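Local atomic coordinates of alkaline phosphatase (Antarctic bacterium, PDB entry 2W5V), a protein that probably hydrolyses phosphate monoesters under alkaline conditions as a cold-adapted metalloenzyme that holds zinc and magnesium ions in its active site. Residues A45-S48 / Q49-T53; T60-Y63 / T64-K67; V111-I114 / V115-A118; A234-L237 / A238-L242. The protein carries 1 engineered substitution. All coordinates share one frame; numbering follows the deposited sequence.

Contact 1: residues A45-S48 / Q49-T53; sequences AGLS and QISST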
loop_
_atom_site.group_PDB
_atom_site.type_symbol
_atom_site.label_atom_id
_atom_site.label_comp_id
_atom_site.label_asym_id
_atom_site.label_seq_id
_atom_site.Cartn_x
_atom_site.Cartn_y
_atom_site.Cartn_z
ATOM N N ALA B 45 -0.301 -9.810 -6.243
ATOM C CA ALA B 45 -0.132 -9.444 -4.832
ATOM C C ALA B 45 -0.395 -7.960 -4.545
ATOM O O ALA B 45 0.432 -7.101 -4.852
ATOM C CB ALA B 45 1.265 -9.837 -4.338
ATOM N N GLY B 46 -1.544 -7.660 -3.951
ATOM C CA GLY B 46 -1.781 -6.310 -3.464
ATOM C C GLY B 46 -1.145 -6.131 -2.090
ATOM O O GLY B 46 -0.490 -7.026 -1.584
ATOM N N LEU B 47 -1.336 -4.977 -1.473
ATOM C CA LEU B 47 -0.746 -4.746 -0.159
ATOM C C LEU B 47 -1.335 -5.700 0.881
ATOM O O LEU B 47 -0.646 -6.093 1.823
ATOM C CB LEU B 47 -0.923 -3.289 0.262
ATOM C CG LEU B 47 -0.366 -2.884 1.630
ATOM C CD1 LEU B 47 1.096 -3.291 1.799
ATOM C CD2 LEU B 47 -0.539 -1.381 1.801
ATOM N N SER B 48 -2.594 -6.098 0.706
ATOM C CA SER B 48 -3.195 -7.067 1.633
ATOM C C SER B 48 -2.488 -8.425 1.556
ATOM O O SER B 48 -2.214 -9.055 2.580
ATOM C CB SER B 48 -4.688 -7.229 1.362
ATOM O OG SER B 48 -5.420 -6.076 1.762
ATOM N N GLN B 49 -2.174 -8.866 0.343
ATOM C CA GLN B 49 -1.445 -10.119 0.160
ATOM C C GLN B 49 -0.066 -10.029 0.793
ATOM O O GLN B 49 0.366 -10.941 1.498
ATOM C CB GLN B 49 -1.288 -10.453 -1.326
ATOM C CG GLN B 49 -2.523 -11.038 -1.993
ATOM C CD GLN B 49 -3.495 -9.977 -2.460
ATOM O OE1 GLN B 49 -3.372 -8.806 -2.105
ATOM N NE2 GLN B 49 -4.470 -10.383 -3.262
ATOM N N ILE B 50 0.628 -8.927 0.527
ATOM C CA ILE B 50 1.938 -8.686 1.117
ATOM C C ILE B 50 1.843 -8.727 2.636
ATOM O O ILE B 50 2.697 -9.307 3.312
ATOM C CB ILE B 50 2.502 -7.307 0.678
ATOM C CG1 ILE B 50 2.843 -7.308 -0.825
ATOM C CG2 ILE B 50 3.713 -6.923 1.516
ATOM C CD1 ILE B 50 3.008 -5.897 -1.395
ATOM N N SER B 51 0.793 -8.111 3.169
ATOM C CA SER B 51 0.596 -8.055 4.615
ATOM C C SER B 51 0.491 -9.432 5.282
ATOM O O SER B 51 0.869 -9.600 6.449
ATOM C CB SER B 51 -0.646 -7.232 4.934
ATOM O OG SER B 51 -0.450 -5.891 4.535
ATOM N N SER B 52 -0.007 -10.425 4.551
ATOM C CA SER B 52 -0.168 -11.753 5.137
ATOM C C SER B 52 1.157 -12.333 5.631
ATOM O O SER B 52 1.169 -13.107 6.579
ATOM C CB SER B 52 -0.884 -12.720 4.174
ATOM O OG SER B 52 -0.073 -13.056 3.062
ATOM N N THR B 53 2.273 -11.956 5.007
ATOM C CA THR B 53 3.574 -12.460 5.450
ATOM C C THR B 53 3.937 -11.976 6.854
ATOM O O THR B 53 4.807 -12.553 7.507
ATOM C CB THR B 53 4.719 -12.093 4.478
ATOM O OG1 THR B 53 4.930 -10.670 4.474
ATOM C CG2 THR B 53 4.389 -12.543 3.065
HETATM O O HOH W 1 -4.407 -5.575 -1.511
#
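Gln49 folds back over Gly46 at the start of helix 47-52, where Gly46 takes the N-cap position shortly after the metal ligand Asp43, which directly follows strand 36-42. Its CB lies 3.8 Å from Ala45 CA and also borders Gly46 O. CG and CD then turn along the backbone of Ala45 and Gly46, because the chain bends at its second torsion (chi2 84°). At the tip, Gln49 OE1 reaches Gly46 N at 2.8 Å, but the N-H points poorly at it (128°), which makes the bond weak. The other end of the amide, NE2, has its stronger partner outside, in Glu303. Were this residue alanine, Glu303 would probably lose its amide donor and Gly46 N its side-chain acceptor. The first helical turn closes through Ile50 N to Gly46 O, 3.1 Å and nearly straight at 172°. Leu71 and Thr340 of the second subunit pack on Leu47 and Ser48, placing this turn at the dimer interface. Ser51 OG, also hydrogen-bonded to that subunit, meets Leu47 O at 2.7 Å from above the carbonyl plane, while Ser51 N reaches the same oxygen from the opposite face.

Contact 2: residues T60-Y63 / T64-K67; sequences TPNY and TQFK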
loop_
_atom_site.group_PDB
_atom_site.type_symbol
_atom_site.label_atom_id
_atom_site.label_comp_id
_atom_site.label_asym_id
_atom_site.label_seq_id
_atom_site.Cartn_x
_atom_site.Cartn_y
_atom_site.Cartn_z
ATOM N N THR B 60 10.462 -12.701 10.588
ATOM C CA THR B 60 10.167 -11.414 9.965
ATOM C C THR B 60 10.254 -11.504 8.443
ATOM O O THR B 60 11.145 -12.164 7.913
ATOM C CB THR B 60 11.153 -10.348 10.462
ATOM O OG1 THR B 60 11.185 -10.369 11.894
ATOM C CG2 THR B 60 10.738 -8.971 9.991
ATOM N N PRO B 61 9.316 -10.853 7.733
ATOM C CA PRO B 61 9.367 -10.860 6.267
ATOM C C PRO B 61 10.545 -10.056 5.742
ATOM O O PRO B 61 10.918 -9.044 6.329
ATOM C CB PRO B 61 8.067 -10.159 5.865
ATOM C CG PRO B 61 7.191 -10.220 7.055
ATOM C CD PRO B 61 8.087 -10.221 8.241
ATOM N N ASN B 62 11.107 -10.490 4.621
ATOM C CA ASN B 62 12.193 -9.751 3.994
ATOM C C ASN B 62 11.715 -8.401 3.462
ATOM O O ASN B 62 12.509 -7.479 3.273
ATOM C CB ASN B 62 12.857 -10.609 2.915
ATOM C CG ASN B 62 13.641 -11.760 3.514
ATOM O OD1 ASN B 62 14.577 -11.540 4.281
ATOM N ND2 ASN B 62 13.258 -12.990 3.183
ATOM N N TYR B 63 10.409 -8.271 3.255
ATOM C CA TYR B 63 9.844 -6.957 2.956
ATOM C C TYR B 63 10.366 -5.865 3.903
ATOM O O TYR B 63 10.557 -4.725 3.487
ATOM C CB TYR B 63 8.310 -6.986 3.012
ATOM C CG TYR B 63 7.647 -7.594 1.800
ATOM C CD1 TYR B 63 7.073 -8.857 1.859
ATOM C CD2 TYR B 63 7.599 -6.910 0.595
ATOM C CE1 TYR B 63 6.469 -9.427 0.740
ATOM C CE2 TYR B 63 6.998 -7.465 -0.532
ATOM C CZ TYR B 63 6.432 -8.723 -0.453
ATOM O OH TYR B 63 5.825 -9.278 -1.567
ATOM N N THR B 64 10.583 -6.200 5.176
ATOM C CA THR B 64 10.942 -5.175 6.160
ATOM C C THR B 64 12.332 -4.567 5.941
ATOM O O THR B 64 12.678 -3.564 6.560
ATOM C CB THR B 64 10.857 -5.686 7.611
ATOM O OG1 THR B 64 11.779 -6.766 7.785
ATOM C CG2 THR B 64 9.447 -6.148 7.933
ATOM N N GLN B 65 13.128 -5.183 5.078
ATOM C CA GLN B 65 14.440 -4.633 4.745
ATOM C C GLN B 65 14.349 -3.372 3.884
ATOM O O GLN B 65 15.318 -2.625 3.782
ATOM C CB GLN B 65 15.301 -5.675 4.028
ATOM C CG GLN B 65 15.634 -6.897 4.856
ATOM C CD GLN B 65 16.617 -7.823 4.167
ATOM O OE1 GLN B 65 17.705 -7.407 3.766
ATOM N NE2 GLN B 65 16.240 -9.090 4.030
ATOM N N PHE B 66 13.200 -3.136 3.254
ATOM C CA PHE B 66 13.078 -2.015 2.320
ATOM C C PHE B 66 12.757 -0.693 3.004
ATOM O O PHE B 66 11.955 -0.643 3.931
ATOM C CB PHE B 66 12.004 -2.287 1.258
ATOM C CG PHE B 66 12.384 -3.339 0.256
ATOM C CD1 PHE B 66 11.896 -4.635 0.370
ATOM C CD2 PHE B 66 13.213 -3.030 -0.813
ATOM C CE1 PHE B 66 12.242 -5.599 -0.557
ATOM C CE2 PHE B 66 13.558 -3.994 -1.748
ATOM C CZ PHE B 66 13.074 -5.273 -1.618
ATOM N N LYS B 67 13.379 0.377 2.526
ATOM C CA LYS B 67 13.082 1.718 3.007
ATOM C C LYS B 67 12.354 2.505 1.918
ATOM O O LYS B 67 11.325 3.145 2.162
ATOM C CB LYS B 67 14.376 2.439 3.396
ATOM C CG LYS B 67 15.134 1.767 4.523
ATOM C CD LYS B 67 14.228 1.599 5.734
ATOM C CE LYS B 67 14.912 0.877 6.875
ATOM N NZ LYS B 67 13.977 0.704 8.033
#
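Asn62 and Gln65 lie side by side and point the same way from a short 3-10 turn that leads toward strand 68-73, with Asp278 accepting from Asn62 N and Tyr63 N at its start. Their amide planes are turned 64° apart, and Gln65 NE2 touches Asn62 OD1 at 3.0 Å in a bond weakened by its angle of 124°. The Gln65 amide has its stronger partner in Lys289, which binds OE1. Thr60 and Thr64 instead cross at about a right angle, with Thr60 CG2 resting 3.3 Å from Thr64 OG1. That hydroxyl sits between the backbone N and the carbonyl carbon of its own residue (chi1 61°), a setting that turns it back to Pro61 O at 2.8 Å, almost in line with the carbonyl. Thr64 N grips the same oxygen at 3.1 Å from above the carbonyl plane. The next two i to i+3 bonds run from Gln65 N to Asn62 O and from Phe66 N to Tyr63 O. The Phe66 ring presents its edge to Tyr63 O, with CD1 3.4 Å away, and the rings of Tyr63 and Phe66 both meet Phe345. The chemistry implies a backbone turn reinforced by the Thr64 hydroxyl, to which the weak amide pair adds little.

Contact 3: residues V111-I114 / V115-A118; sequences VKSI and VEIA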
loop_
_atom_site.group_PDB
_atom_site.type_symbol
_atom_site.label_atom_id
_atom_site.label_comp_id
_atom_site.label_asym_id
_atom_site.label_seq_id
_atom_site.Cartn_x
_atom_site.Cartn_y
_atom_site.Cartn_z
ATOM N N VAL B 111 7.394 -3.513 -29.619
ATOM C CA VAL B 111 8.123 -2.415 -29.021
ATOM C C VAL B 111 9.370 -2.994 -28.346
ATOM O O VAL B 111 9.349 -4.127 -27.859
ATOM C CB VAL B 111 7.219 -1.616 -28.039
ATOM C CG1 VAL B 111 6.304 -2.549 -27.279
ATOM C CG2 VAL B 111 8.046 -0.793 -27.079
ATOM N N LYS B 112 10.457 -2.228 -28.351
ATOM C CA LYS B 112 11.723 -2.683 -27.777
ATOM C C LYS B 112 11.631 -2.861 -26.261
ATOM O O LYS B 112 11.205 -1.954 -25.554
ATOM C CB LYS B 112 12.826 -1.683 -28.103
ATOM C CG LYS B 112 14.229 -2.137 -27.734
ATOM C CD LYS B 112 15.232 -1.115 -28.246
ATOM C CE LYS B 112 16.673 -1.557 -28.050
ATOM N NZ LYS B 112 17.610 -0.484 -28.510
ATOM N N SER B 113 12.057 -4.025 -25.775
ATOM C CA SER B 113 11.965 -4.359 -24.349
ATOM C C SER B 113 13.257 -4.080 -23.584
ATOM O O SER B 113 14.316 -3.861 -24.178
ATOM C CB SER B 113 11.611 -5.837 -24.186
ATOM O OG SER B 113 12.778 -6.636 -24.297
ATOM N N ILE B 114 13.167 -4.118 -22.258
ATOM C CA ILE B 114 14.331 -3.887 -21.408
ATOM C C ILE B 114 15.371 -5.001 -21.590
ATOM O O ILE B 114 16.575 -4.763 -21.484
ATOM C CB ILE B 114 13.925 -3.749 -19.916
ATOM C CG1 ILE B 114 15.084 -3.172 -19.088
ATOM C CG2 ILE B 114 13.466 -5.079 -19.384
ATOM C CD1 ILE B 114 15.502 -1.765 -19.504
ATOM N N VAL B 115 14.912 -6.217 -21.870
ATOM C CA VAL B 115 15.834 -7.314 -22.163
ATOM C C VAL B 115 16.604 -7.068 -23.471
ATOM O O VAL B 115 17.801 -7.356 -23.557
ATOM C CB VAL B 115 15.097 -8.675 -22.208
ATOM C CG1 VAL B 115 15.977 -9.766 -22.806
ATOM C CG2 VAL B 115 14.632 -9.070 -20.806
ATOM N N GLU B 116 15.921 -6.548 -24.491
ATOM C CA GLU B 116 16.587 -6.244 -25.759
ATOM C C GLU B 116 17.579 -5.084 -25.611
ATOM O O GLU B 116 18.655 -5.091 -26.210
ATOM C CB GLU B 116 15.551 -5.963 -26.857
ATOM C CG GLU B 116 14.773 -7.219 -27.245
ATOM C CD GLU B 116 13.484 -6.949 -28.027
ATOM O OE1 GLU B 116 12.907 -5.843 -27.916
ATOM O OE2 GLU B 116 13.034 -7.870 -28.740
ATOM N N ILE B 117 17.218 -4.092 -24.805
ATOM C CA ILE B 117 18.139 -3.007 -24.465
ATOM C C ILE B 117 19.337 -3.536 -23.672
ATOM O O ILE B 117 20.486 -3.182 -23.942
ATOM C CB ILE B 117 17.406 -1.904 -23.659
ATOM C CG1 ILE B 117 16.472 -1.125 -24.595
ATOM C CG2 ILE B 117 18.409 -0.980 -22.959
ATOM C CD1 ILE B 117 15.464 -0.262 -23.877
ATOM N N ALA B 118 19.079 -4.404 -22.698
ATOM C CA ALA B 118 20.167 -4.938 -21.888
ATOM C C ALA B 118 21.192 -5.636 -22.786
ATOM O O ALA B 118 22.405 -5.420 -22.668
ATOM C CB ALA B 118 19.625 -5.903 -20.855
HETATM O O HOH W 2 11.489 -5.432 -30.169
#
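A capping box opens helix 114-120: Ser113, the N-cap, and Glu116, three residues on, exchange side-chain to backbone hydrogen bonds. Ser113 OG accepts from Glu116 N at 3.2 Å, and Glu116 OE1 accepts from Ser113 N at 2.9 Å. Both are fairly straight, the second at 166°, although its donor meets the anti side of OE1 and lies 30° out of the carboxylate plane. The serine hydroxyl is held between its own backbone N and carbonyl carbon (chi1 82°), which turns OG toward Glu116 N. A water shares the carboxylate, donating a hydrogen bond to Glu116 OE1 at 2.7 Å, and OE2 is hydrogen-bonded to His144 NE2. Since His144 can bind magnesium, Glu116 would stand in the second shell of that site, which holds no ion in this chain. A glutamine in its place would probably weaken the hold on His144, since the negative charge and one acceptor oxygen are gone. Behind the box, Ile117 N reaches Ser113 O at 3.0 Å and Ala118 N continues the helix to Ile114 O. Ile117 also packs on Phe364 and Leu368 of helix 362-371. Lys112, fully extended and hydrogen-bonded through NZ to Gln375 O, crosses Ile117 at about a right angle, and its CE presses on Ile117 CG1 at 3.5 Å, closer than usual for two carbons.

Contact 4: residues A234-L237 / A238-L242; sequences ATDL and AIQFL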
loop_
_atom_site.group_PDB
_atom_site.type_symbol
_atom_site.label_atom_id
_atom_site.label_comp_id
_atom_site.label_asym_id
_atom_site.label_seq_id
_atom_site.Cartn_x
_atom_site.Cartn_y
_atom_site.Cartn_z
ATOM N N ALA B 234 16.646 -20.959 -8.066
ATOM C CA ALA B 234 16.786 -20.629 -9.480
ATOM C C ALA B 234 17.236 -19.183 -9.663
ATOM O O ALA B 234 18.005 -18.875 -10.571
ATOM C CB ALA B 234 15.488 -20.884 -10.222
ATOM N N THR B 235 16.756 -18.297 -8.795
ATOM C CA THR B 235 17.205 -16.909 -8.815
ATOM C C THR B 235 18.690 -16.825 -8.442
ATOM O O THR B 235 19.467 -16.105 -9.074
ATOM C CB THR B 235 16.373 -16.047 -7.842
ATOM O OG1 THR B 235 14.997 -16.092 -8.231
ATOM C CG2 THR B 235 16.841 -14.605 -7.866
ATOM N N ASP B 236 19.088 -17.570 -7.416
ATOM C CA ASP B 236 20.481 -17.558 -6.982
ATOM C C ASP B 236 21.386 -18.140 -8.065
ATOM O O ASP B 236 22.512 -17.679 -8.281
ATOM C CB ASP B 236 20.647 -18.357 -5.693
ATOM C CG ASP B 236 22.020 -18.184 -5.083
ATOM O OD1 ASP B 236 22.317 -17.064 -4.609
ATOM O OD2 ASP B 236 22.802 -19.162 -5.078
ATOM N N LEU B 237 20.888 -19.168 -8.737
ATOM C CA LEU B 237 21.633 -19.783 -9.827
ATOM C C LEU B 237 21.777 -18.790 -10.986
ATOM O O LEU B 237 22.858 -18.650 -11.566
ATOM C CB LEU B 237 20.929 -21.055 -10.295
ATOM C CG LEU B 237 21.695 -21.929 -11.283
ATOM C CD1 LEU B 237 22.990 -22.427 -10.654
ATOM C CD2 LEU B 237 20.826 -23.090 -11.721
ATOM N N ALA B 238 20.686 -18.096 -11.311
ATOM C CA ALA B 238 20.699 -17.093 -12.377
ATOM C C ALA B 238 21.734 -16.018 -12.078
ATOM O O ALA B 238 22.505 -15.618 -12.946
ATOM C CB ALA B 238 19.317 -16.466 -12.539
ATOM N N ILE B 239 21.742 -15.546 -10.841
ATOM C CA ILE B 239 22.715 -14.544 -10.432
ATOM C C ILE B 239 24.158 -15.002 -10.674
ATOM O O ILE B 239 24.964 -14.268 -11.248
ATOM C CB ILE B 239 22.534 -14.163 -8.962
ATOM C CG1 ILE B 239 21.260 -13.329 -8.802
ATOM C CG2 ILE B 239 23.749 -13.390 -8.480
ATOM C CD1 ILE B 239 20.836 -13.128 -7.342
ATOM N N GLN B 240 24.481 -16.215 -10.244
ATOM C CA GLN B 240 25.834 -16.733 -10.424
ATOM C C GLN B 240 26.163 -16.923 -11.892
ATOM O O GLN B 240 27.265 -16.604 -12.335
ATOM C CB GLN B 240 26.013 -18.060 -9.694
ATOM C CG GLN B 240 25.676 -18.011 -8.224
ATOM C CD GLN B 240 25.909 -19.343 -7.553
ATOM O OE1 GLN B 240 27.054 -19.737 -7.312
ATOM N NE2 GLN B 240 24.825 -20.055 -7.257
ATOM N N PHE B 241 25.213 -17.449 -12.655
ATOM C CA PHE B 241 25.487 -17.736 -14.056
ATOM C C PHE B 241 25.677 -16.453 -14.851
ATOM O O PHE B 241 26.569 -16.363 -15.696
ATOM C CB PHE B 241 24.362 -18.552 -14.685
ATOM C CG PHE B 241 24.609 -18.892 -16.131
ATOM C CD1 PHE B 241 25.429 -19.958 -16.471
ATOM C CD2 PHE B 241 24.023 -18.152 -17.145
ATOM C CE1 PHE B 241 25.668 -20.280 -17.795
ATOM C CE2 PHE B 241 24.254 -18.470 -18.480
ATOM C CZ PHE B 241 25.079 -19.534 -18.804
ATOM N N LEU B 242 24.827 -15.465 -14.581
ATOM C CA LEU B 242 24.828 -14.241 -15.369
ATOM C C LEU B 242 25.966 -13.298 -14.994
ATOM O O LEU B 242 26.311 -12.406 -15.764
ATOM C CB LEU B 242 23.474 -13.529 -15.270
ATOM C CG LEU B 242 22.333 -14.315 -15.922
ATOM C CD1 LEU B 242 21.003 -13.629 -15.668
ATOM C CD2 LEU B 242 22.592 -14.504 -17.420
#
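Asp236 O is gripped twice by Gln240, one turn further along helix 230-242. Gln240 N gives it the regular i to i+4 bond at 3.1 Å, while Gln240 NE2 adds a weak one at 3.5 Å. CG of the same glutamine lies beside this oxygen at 3.2 Å. Beyond CG the glutamine chain is extended, and its amide crosses the Asp236 carboxylate at a slant, the two planes 47° apart. Asp236 CG stands opposite its own backbone N (chi1 -170°), which brings OD2 within 3.1 Å of Gln240 NE2; the angle is too poor for a hydrogen bond there. Round the helix, Ile239 N binds Thr235 O at 2.9 Å, and Ile239 CG1 leans on that oxygen at 3.3 Å. Ala238 N to Ala234 O and Phe241 N to Leu237 O, both also 2.9 Å, complete the set. Ala238 and Ile239 pack on Ile251 of strand 249-255, whereas Leu237 and Phe241 touch Ile205 of helix 202-205, so the helix packs against both the central sheet and helix 202-205. The chemistry implies an amphipathic helix: backbone bonds carry the order, its apolar residues fill the buried sides, and the Asp236 and Gln240 pair, close but only weakly bonded, occupies a partly exposed flank.

How the contacts relate
All four contacts are local, within single helical or 3-10 elements or at their starts, set around the large mixed sheet of the alkaline phosphatase fold, and they follow one another along the chain. Contacts 1 and 2 lie between strands 36-42 and 68-73, their centres about 13 Å apart; they touch where Ile50 CG1 meets Tyr63 OH at 3.7 Å, and both reach the second subunit. Contact 3 starts helix 114-120, which precedes strand 124-129; its centre is about 30 Å from those of contacts 1 and 2, and it lies across the chain's centre from contact 1. Contact 4, on the helix preceding strand 249-255, is about 20 Å from contact 3 between centres. The first pair thus lies at the dimer interface, while the other two belong to helices within the subunit.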